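Local structure of putative enoyl-CoA hydratase/isomerase (Mycobacterium abscessus, 4MI2) at residues L45-D50 with D101-P106; V9-S12 with V18-I21; H84-V89 with I144-D149. The protein probably isomerises 1,2-epoxyphenylacetyl-CoA to its oxepin form in phenylacetate degradation, as a trimeric enzyme of the crotonase family. All coordinates share one frame; numbering follows the deposited sequence.

Interaction 1 of 3, residues L45-D50 with D101-P106; sequences LAAGGD and DAIKVP
Gly48 and Ile103 meet with no aromatic ring between them. The flat groups here are peptide units, and a water joins two of them. This water donates to Gly48 O at 2.9 Å and accepts from Lys104 N at 2.9 Å. It thus ties the last turn of one helix to the chain just beyond another. The direct contact is apolar and light. Gly48 has no side chain, so its CA itself faces the isoleucine, 4.2 Å from Ile103 CG1. The CA atoms of Gly48 and Ile103 are 4.5 Å apart. Ile103 CG1 lies beside its own backbone N (chi1 -58°). The chain then runs on extended (chi2 -178°) and brings the CD1 methyl alongside Ala47, 4.3 Å from Ala47 CB. Ala47 and Ile103 are both buried.

Helix 34-49 gives way at Asp50, whose OD1 binds Ala52 N. Segment 101-106 carries the chain from the C-terminal part of helix 87-102 toward strand 107-111. Arg222 NH1 of helix 211-223 bonds to Asp101 O, and its positive charge probably suits the negative end of helix 87-102. Lys218 NZ of the same helix grips two loop carbonyls, Ile103 O and Val105 O. The contact therefore joins the C-terminal ends of helices 34-49 and 87-102, which lead toward the adjacent parallel strands 55-60 and 107-111 in the main sheet of the crotonase fold.

Interaction 2 of 3, residues V9-S12 with V18-I21; sequences VAYS and VAAI
Ser12 and Ala20 form an antiparallel hydrogen-bonded pair, with Ala20 N to Ser12 O at 2.8 Å and Ser12 N to Ala20 O at 3.2 Å, and Tyr11 and Ile21 form the adjoining non-hydrogen-bonded pair, on strand axes 5.0 Å apart at 170°. On one face, Ile21 CG1 comes to the edge of the Tyr11 ring, 4.1 Å from Tyr11 CD1. The ring reaches on across the neighbouring strand, and Tyr11 CE1 lies 4.1 Å from Ala19 CB. With CG anti to the backbone N (chi1 179°), the tyrosine can extend this way. The other branch of Ile21 meets Val9, with CG2 3.8 Å from Val9 CG1. Helix 34-49 covers this face through Leu40, Ala43, Leu44 and Ala46. On the other face Ser12 OG is 3.8 Å from Ala20 CB. A water bound to Ser12 OG also gives a weak bond to Ala20 O. Strand 18-23 continues into the sheet by pairing with strand 55-60. The arrangement is a beta hairpin at one margin of the main crotonase sheet.

Interaction 3 of 3, residues H84-V89 with I144-D149; sequences HAMDTV and IGLAAD
Met86 and Leu146 make the purely apolar part of this contact. They reach toward each other tip to tip, with Met86 CE 3.8 Å from Leu146 CD1. The methionine chain is bent at chi2 (-56°) and again at chi3 (-80°), which turns its methyl toward the loop. Both side chains are buried, and Gln240 of the second subunit packs on each of them.

A second group of contacts sets methyls against Asp149. The branches of Val89 divide the work: CG1 lies 3.8 Å from Asp149 CB, and CG2 lies 3.8 Å from Asp149 OD2. Met86 crosses the aspartate at about a right angle, and its CE is 4.1 Å from the same OD2. One carboxylate oxygen is thus lined by two methyls.

Segment 144-149 is part of the loop between strand 136-138 and helix 152-160. In relatives of the crotonase family this loop helps to line the acyl pocket, and it probably does so here. The N-terminal part of helix 87-102 lies across from it, beside the trimer interface.

The polar bonds of the carboxylate lie elsewhere. Asp149 OD2 bonds to Gln240 NE2 of the second subunit, while Gln240 OE1 of that subunit accepts from Ala147 N. The same glutamine therefore grips both the backbone and a side chain of the loop.

Backbone bonds shape the other segment. A type I turn runs from His84 to Asp87, closed by Asp87 N to His84 O at 3.1 Å. Val89 N bonds to Met86 O at 3.0 Å.

Interaction 2 comes first along the chain and closes before the others open. The segments of interactions 1 and 3 then alternate. Interactions 1 and 2 are neighbours, with centres 12 Å apart. They touch where Tyr11 OH lies 3.3 Å from Ala47 N and where Ala47 packs on Ala19, so helix 34-49 rests on the hairpin at the sheet margin. Interaction 3 is remote, its centre 26 Å from interaction 1 and 28 Å from interaction 2. Helix 87-102 links it to interaction 1: 84-89 includes the first part of this helix and 101-106 its last part. The helix connects the region beside the sheet with loop 144-149, and both its ends lie near the second subunit.

Interaction 1 of 3, residues L45-D50 with D101-P106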
loop_
_atom_site.group_PDB
_atom_site.type_symbol
_atom_site.label_atom_id
_atom_site.label_comp_id
_atom_site.label_asym_id
_atom_site.label_seq_id
_atom_site.Cartn_x
_atom_site.Cartn_y
_atom_site.Cartn_z
ATOM N N LEU B 45 7.742 -7.472 -27.148
ATOM C CA LEU B 45 9.176 -7.305 -27.404
ATOM C C LEU B 45 9.438 -6.244 -28.494
ATOM O O LEU B 45 10.332 -5.415 -28.353
ATOM C CB LEU B 45 9.834 -8.641 -27.761
ATOM C CG LEU B 45 9.919 -9.655 -26.614
ATOM C CD1 LEU B 45 10.473 -10.987 -27.108
ATOM C CD2 LEU B 45 10.762 -9.125 -25.466
ATOM N N ALA B 46 8.649 -6.258 -29.565
ATOM C CA ALA B 46 8.803 -5.270 -30.631
ATOM C C ALA B 46 8.602 -3.871 -30.055
ATOM O O ALA B 46 9.445 -2.997 -30.231
ATOM C CB ALA B 46 7.817 -5.536 -31.754
ATOM N N ALA B 47 7.502 -3.682 -29.329
ATOM C CA ALA B 47 7.198 -2.398 -28.686
ATOM C C ALA B 47 8.314 -1.899 -27.760
ATOM O O ALA B 47 8.617 -0.706 -27.732
ATOM C CB ALA B 47 5.895 -2.501 -27.908
ATOM N N GLY B 48 8.906 -2.808 -26.990
ATOM C CA GLY B 48 9.930 -2.438 -26.013
ATOM C C GLY B 48 11.295 -2.125 -26.598
ATOM O O GLY B 48 12.094 -1.417 -25.978
ATOM N N GLY B 49 11.572 -2.677 -27.777
ATOM C CA GLY B 49 12.874 -2.540 -28.421
ATOM C C GLY B 49 12.909 -1.469 -29.495
ATOM O O GLY B 49 13.976 -1.109 -29.961
ATOM N N ASP B 50 11.741 -0.965 -29.883
ATOM C CA ASP B 50 11.619 0.038 -30.939
ATOM C C ASP B 50 11.805 1.443 -30.354
ATOM O O ASP B 50 10.953 1.912 -29.610
ATOM C CB ASP B 50 10.240 -0.089 -31.608
ATOM C CG ASP B 50 10.091 0.787 -32.859
ATOM O OD1 ASP B 50 10.834 1.777 -33.022
ATOM O OD2 ASP B 50 9.210 0.486 -33.684
ATOM N N ASP B 101 6.798 -5.675 -18.590
ATOM C CA ASP B 101 7.532 -4.910 -17.591
ATOM C C ASP B 101 8.718 -4.143 -18.185
ATOM O O ASP B 101 8.998 -3.023 -17.767
ATOM C CB ASP B 101 8.002 -5.836 -16.459
ATOM C CG ASP B 101 8.861 -5.117 -15.435
ATOM O OD1 ASP B 101 8.298 -4.372 -14.603
ATOM O OD2 ASP B 101 10.099 -5.301 -15.488
ATOM N N ALA B 102 9.384 -4.733 -19.177
ATOM C CA ALA B 102 10.568 -4.126 -19.815
ATOM C C ALA B 102 10.274 -2.898 -20.681
ATOM O O ALA B 102 11.196 -2.172 -21.038
ATOM C CB ALA B 102 11.327 -5.167 -20.637
ATOM N N ILE B 103 9.010 -2.653 -21.014
ATOM C CA ILE B 103 8.646 -1.453 -21.772
ATOM C C ILE B 103 8.913 -0.217 -20.911
ATOM O O ILE B 103 8.342 -0.068 -19.834
ATOM C CB ILE B 103 7.172 -1.489 -22.246
ATOM C CG1 ILE B 103 6.932 -2.724 -23.114
ATOM C CG2 ILE B 103 6.820 -0.222 -23.030
ATOM C CD1 ILE B 103 5.528 -2.837 -23.683
ATOM N N LYS B 104 9.784 0.668 -21.383
ATOM C CA LYS B 104 10.175 1.835 -20.586
ATOM C C LYS B 104 9.167 2.985 -20.659
ATOM O O LYS B 104 9.071 3.781 -19.728
ATOM C CB LYS B 104 11.549 2.334 -21.023
ATOM C CG LYS B 104 12.665 1.312 -20.865
ATOM C CD LYS B 104 14.000 1.900 -21.328
ATOM C CE LYS B 104 14.846 0.896 -22.110
ATOM N NZ LYS B 104 15.525 -0.072 -21.204
ATOM N N VAL B 105 8.425 3.066 -21.761
ATOM C CA VAL B 105 7.498 4.174 -21.999
ATOM C C VAL B 105 6.140 3.848 -21.376
ATOM O O VAL B 105 5.940 2.731 -20.888
ATOM C CB VAL B 105 7.395 4.515 -23.509
ATOM C CG1 VAL B 105 8.797 4.627 -24.103
ATOM C CG2 VAL B 105 6.577 3.488 -24.275
ATOM N N PRO B 106 5.218 4.828 -21.348
ATOM C CA PRO B 106 3.932 4.586 -20.709
ATOM C C PRO B 106 3.071 3.564 -21.444
ATOM O O PRO B 106 3.036 3.559 -22.661
ATOM C CB PRO B 106 3.269 5.967 -20.725
ATOM C CG PRO B 106 4.409 6.937 -20.780
ATOM C CD PRO B 106 5.407 6.256 -21.666
HETATM O O HOH W 1 10.974 0.400 -24.029
#

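Interaction 2 of 3, residues V9-S12 with V18-I21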
loop_
_atom_site.group_PDB
_atom_site.type_symbol
_atom_site.label_atom_id
_atom_site.label_comp_id
_atom_site.label_asym_id
_atom_site.label_seq_id
_atom_site.Cartn_x
_atom_site.Cartn_y
_atom_site.Cartn_z
ATOM N N VAL B 9 -2.861 -11.634 -32.702
ATOM C CA VAL B 9 -2.615 -10.365 -32.033
ATOM C C VAL B 9 -2.164 -9.350 -33.084
ATOM O O VAL B 9 -1.214 -9.606 -33.810
ATOM C CB VAL B 9 -1.537 -10.510 -30.939
ATOM C CG1 VAL B 9 -1.237 -9.163 -30.291
ATOM C CG2 VAL B 9 -1.978 -11.518 -29.884
ATOM N N ALA B 10 -2.854 -8.220 -33.188
ATOM C CA ALA B 10 -2.475 -7.184 -34.153
ATOM C C ALA B 10 -1.463 -6.242 -33.525
ATOM O O ALA B 10 -1.611 -5.846 -32.370
ATOM C CB ALA B 10 -3.696 -6.403 -34.625
ATOM N N TYR B 11 -0.433 -5.895 -34.289
ATOM C CA TYR B 11 0.584 -4.951 -33.856
ATOM C C TYR B 11 0.794 -3.895 -34.927
ATOM O O TYR B 11 0.898 -4.216 -36.113
ATOM C CB TYR B 11 1.904 -5.676 -33.590
ATOM C CG TYR B 11 3.031 -4.765 -33.157
ATOM C CD1 TYR B 11 3.105 -4.300 -31.858
ATOM C CD2 TYR B 11 4.025 -4.371 -34.050
ATOM C CE1 TYR B 11 4.136 -3.469 -31.444
ATOM C CE2 TYR B 11 5.067 -3.538 -33.650
ATOM C CZ TYR B 11 5.114 -3.091 -32.339
ATOM O OH TYR B 11 6.129 -2.264 -31.919
ATOM N N SER B 12 0.862 -2.637 -34.505
ATOM C CA SER B 12 1.244 -1.534 -35.391
ATOM C C SER B 12 1.834 -0.375 -34.589
ATOM O O SER B 12 1.522 -0.202 -33.411
ATOM C CB SER B 12 0.033 -1.039 -36.190
ATOM O OG SER B 12 -0.960 -0.523 -35.320
ATOM N N VAL B 18 2.850 5.666 -31.204
ATOM C CA VAL B 18 1.991 4.848 -30.367
ATOM C C VAL B 18 2.031 3.433 -30.917
ATOM O O VAL B 18 1.671 3.221 -32.071
ATOM C CB VAL B 18 0.530 5.335 -30.400
ATOM C CG1 VAL B 18 -0.365 4.403 -29.599
ATOM C CG2 VAL B 18 0.429 6.761 -29.877
ATOM N N ALA B 19 2.466 2.472 -30.104
ATOM C CA ALA B 19 2.378 1.066 -30.479
ATOM C C ALA B 19 1.041 0.518 -30.012
ATOM O O ALA B 19 0.723 0.572 -28.826
ATOM C CB ALA B 19 3.521 0.259 -29.887
ATOM N N ALA B 20 0.256 0.013 -30.961
ATOM C CA ALA B 20 -1.038 -0.576 -30.666
ATOM C C ALA B 20 -0.894 -2.093 -30.641
ATOM O O ALA B 20 -0.432 -2.682 -31.617
ATOM C CB ALA B 20 -2.069 -0.148 -31.703
ATOM N N ILE B 21 -1.265 -2.710 -29.521
ATOM C CA ILE B 21 -1.309 -4.163 -29.395
ATOM C C ILE B 21 -2.769 -4.557 -29.171
ATOM O O ILE B 21 -3.368 -4.181 -28.161
ATOM C CB ILE B 21 -0.443 -4.660 -28.215
ATOM C CG1 ILE B 21 1.009 -4.182 -28.373
ATOM C CG2 ILE B 21 -0.495 -6.190 -28.103
ATOM C CD1 ILE B 21 1.921 -4.572 -27.224
HETATM O O HOH W 2 -2.456 -2.597 -34.253
#

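Interaction 3 of 3, residues H84-V89 with I144-D149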
loop_
_atom_site.group_PDB
_atom_site.type_symbol
_atom_site.label_atom_id
_atom_site.label_comp_id
_atom_site.label_asym_id
_atom_site.label_seq_id
_atom_site.Cartn_x
_atom_site.Cartn_y
_atom_site.Cartn_z
ATOM N N HIS B 84 2.931 -31.861 -15.718
ATOM C CA HIS B 84 3.540 -30.752 -16.440
ATOM C C HIS B 84 2.524 -29.853 -17.148
ATOM O O HIS B 84 2.891 -29.067 -18.018
ATOM C CB HIS B 84 4.565 -31.306 -17.426
ATOM C CG HIS B 84 5.625 -32.136 -16.771
ATOM N ND1 HIS B 84 5.778 -33.484 -17.016
ATOM C CD2 HIS B 84 6.572 -31.811 -15.863
ATOM C CE1 HIS B 84 6.777 -33.951 -16.290
ATOM N NE2 HIS B 84 7.275 -32.956 -15.581
ATOM N N ALA B 85 1.261 -29.925 -16.735
ATOM C CA ALA B 85 0.190 -29.187 -17.421
ATOM C C ALA B 85 0.342 -27.668 -17.340
ATOM O O ALA B 85 -0.230 -26.955 -18.161
ATOM C CB ALA B 85 -1.178 -29.598 -16.890
ATOM N N MET B 86 1.100 -27.176 -16.357
ATOM C CA MET B 86 1.300 -25.742 -16.195
ATOM C C MET B 86 2.646 -25.248 -16.701
ATOM O O MET B 86 3.030 -24.128 -16.387
ATOM C CB MET B 86 1.091 -25.329 -14.733
ATOM C CG MET B 86 -0.305 -25.625 -14.205
ATOM S SD MET B 86 -1.638 -24.877 -15.173
ATOM C CE MET B 86 -1.639 -23.192 -14.567
ATOM N N ASP B 87 3.336 -26.059 -17.509
ATOM C CA ASP B 87 4.558 -25.645 -18.215
ATOM C C ASP B 87 4.442 -24.272 -18.875
ATOM O O ASP B 87 5.394 -23.491 -18.915
ATOM C CB ASP B 87 4.878 -26.644 -19.336
ATOM C CG ASP B 87 5.646 -27.856 -18.858
ATOM O OD1 ASP B 87 5.969 -27.956 -17.657
ATOM O OD2 ASP B 87 5.928 -28.725 -19.714
ATOM N N THR B 88 3.267 -24.012 -19.430
ATOM C CA THR B 88 2.991 -22.776 -20.139
ATOM C C THR B 88 3.244 -21.502 -19.307
ATOM O O THR B 88 3.584 -20.459 -19.872
ATOM C CB THR B 88 1.554 -22.782 -20.701
ATOM O OG1 THR B 88 1.412 -21.709 -21.631
ATOM C CG2 THR B 88 0.511 -22.666 -19.589
ATOM N N VAL B 89 3.100 -21.587 -17.984
ATOM C CA VAL B 89 3.381 -20.437 -17.114
ATOM C C VAL B 89 4.834 -19.994 -17.292
ATOM O O VAL B 89 5.129 -18.808 -17.450
ATOM C CB VAL B 89 3.098 -20.734 -15.614
ATOM C CG1 VAL B 89 3.404 -19.511 -14.760
ATOM C CG2 VAL B 89 1.644 -21.149 -15.409
ATOM N N ILE B 144 -10.772 -23.049 -9.704
ATOM C CA ILE B 144 -10.456 -24.361 -10.285
ATOM C C ILE B 144 -9.241 -25.021 -9.644
ATOM O O ILE B 144 -8.616 -25.907 -10.243
ATOM C CB ILE B 144 -10.258 -24.297 -11.816
ATOM C CG1 ILE B 144 -9.149 -23.307 -12.181
ATOM C CG2 ILE B 144 -11.578 -23.956 -12.511
ATOM C CD1 ILE B 144 -8.869 -23.268 -13.665
ATOM N N GLY B 145 -8.920 -24.607 -8.424
ATOM C CA GLY B 145 -7.861 -25.243 -7.645
ATOM C C GLY B 145 -6.438 -24.882 -8.017
ATOM O O GLY B 145 -5.522 -25.635 -7.730
ATOM N N LEU B 146 -6.252 -23.742 -8.668
ATOM C CA LEU B 146 -4.928 -23.190 -8.896
ATOM C C LEU B 146 -4.732 -22.013 -7.933
ATOM O O LEU B 146 -5.638 -21.688 -7.158
ATOM C CB LEU B 146 -4.783 -22.772 -10.360
ATOM C CG LEU B 146 -4.904 -23.935 -11.369
ATOM C CD1 LEU B 146 -4.982 -23.440 -12.814
ATOM C CD2 LEU B 146 -3.758 -24.933 -11.202
ATOM N N ALA B 147 -3.567 -21.373 -7.970
ATOM C CA ALA B 147 -3.277 -20.282 -7.043
ATOM C C ALA B 147 -3.181 -18.915 -7.735
ATOM O O ALA B 147 -4.047 -18.059 -7.545
ATOM C CB ALA B 147 -2.014 -20.592 -6.254
ATOM N N ALA B 148 -2.138 -18.719 -8.539
ATOM C CA ALA B 148 -1.881 -17.433 -9.202
ATOM C C ALA B 148 -0.741 -17.553 -10.195
ATOM O O ALA B 148 0.213 -18.313 -9.968
ATOM C CB ALA B 148 -1.529 -16.362 -8.183
ATOM N N ASP B 149 -0.861 -16.817 -11.296
ATOM C CA ASP B 149 0.236 -16.584 -12.211
ATOM C C ASP B 149 0.103 -15.203 -12.875
ATOM O O ASP B 149 -0.730 -14.396 -12.473
ATOM C CB ASP B 149 0.385 -17.730 -13.223
ATOM C CG ASP B 149 -0.871 -17.988 -14.044
ATOM O OD1 ASP B 149 -1.365 -17.047 -14.709
ATOM O OD2 ASP B 149 -1.333 -19.164 -14.052
#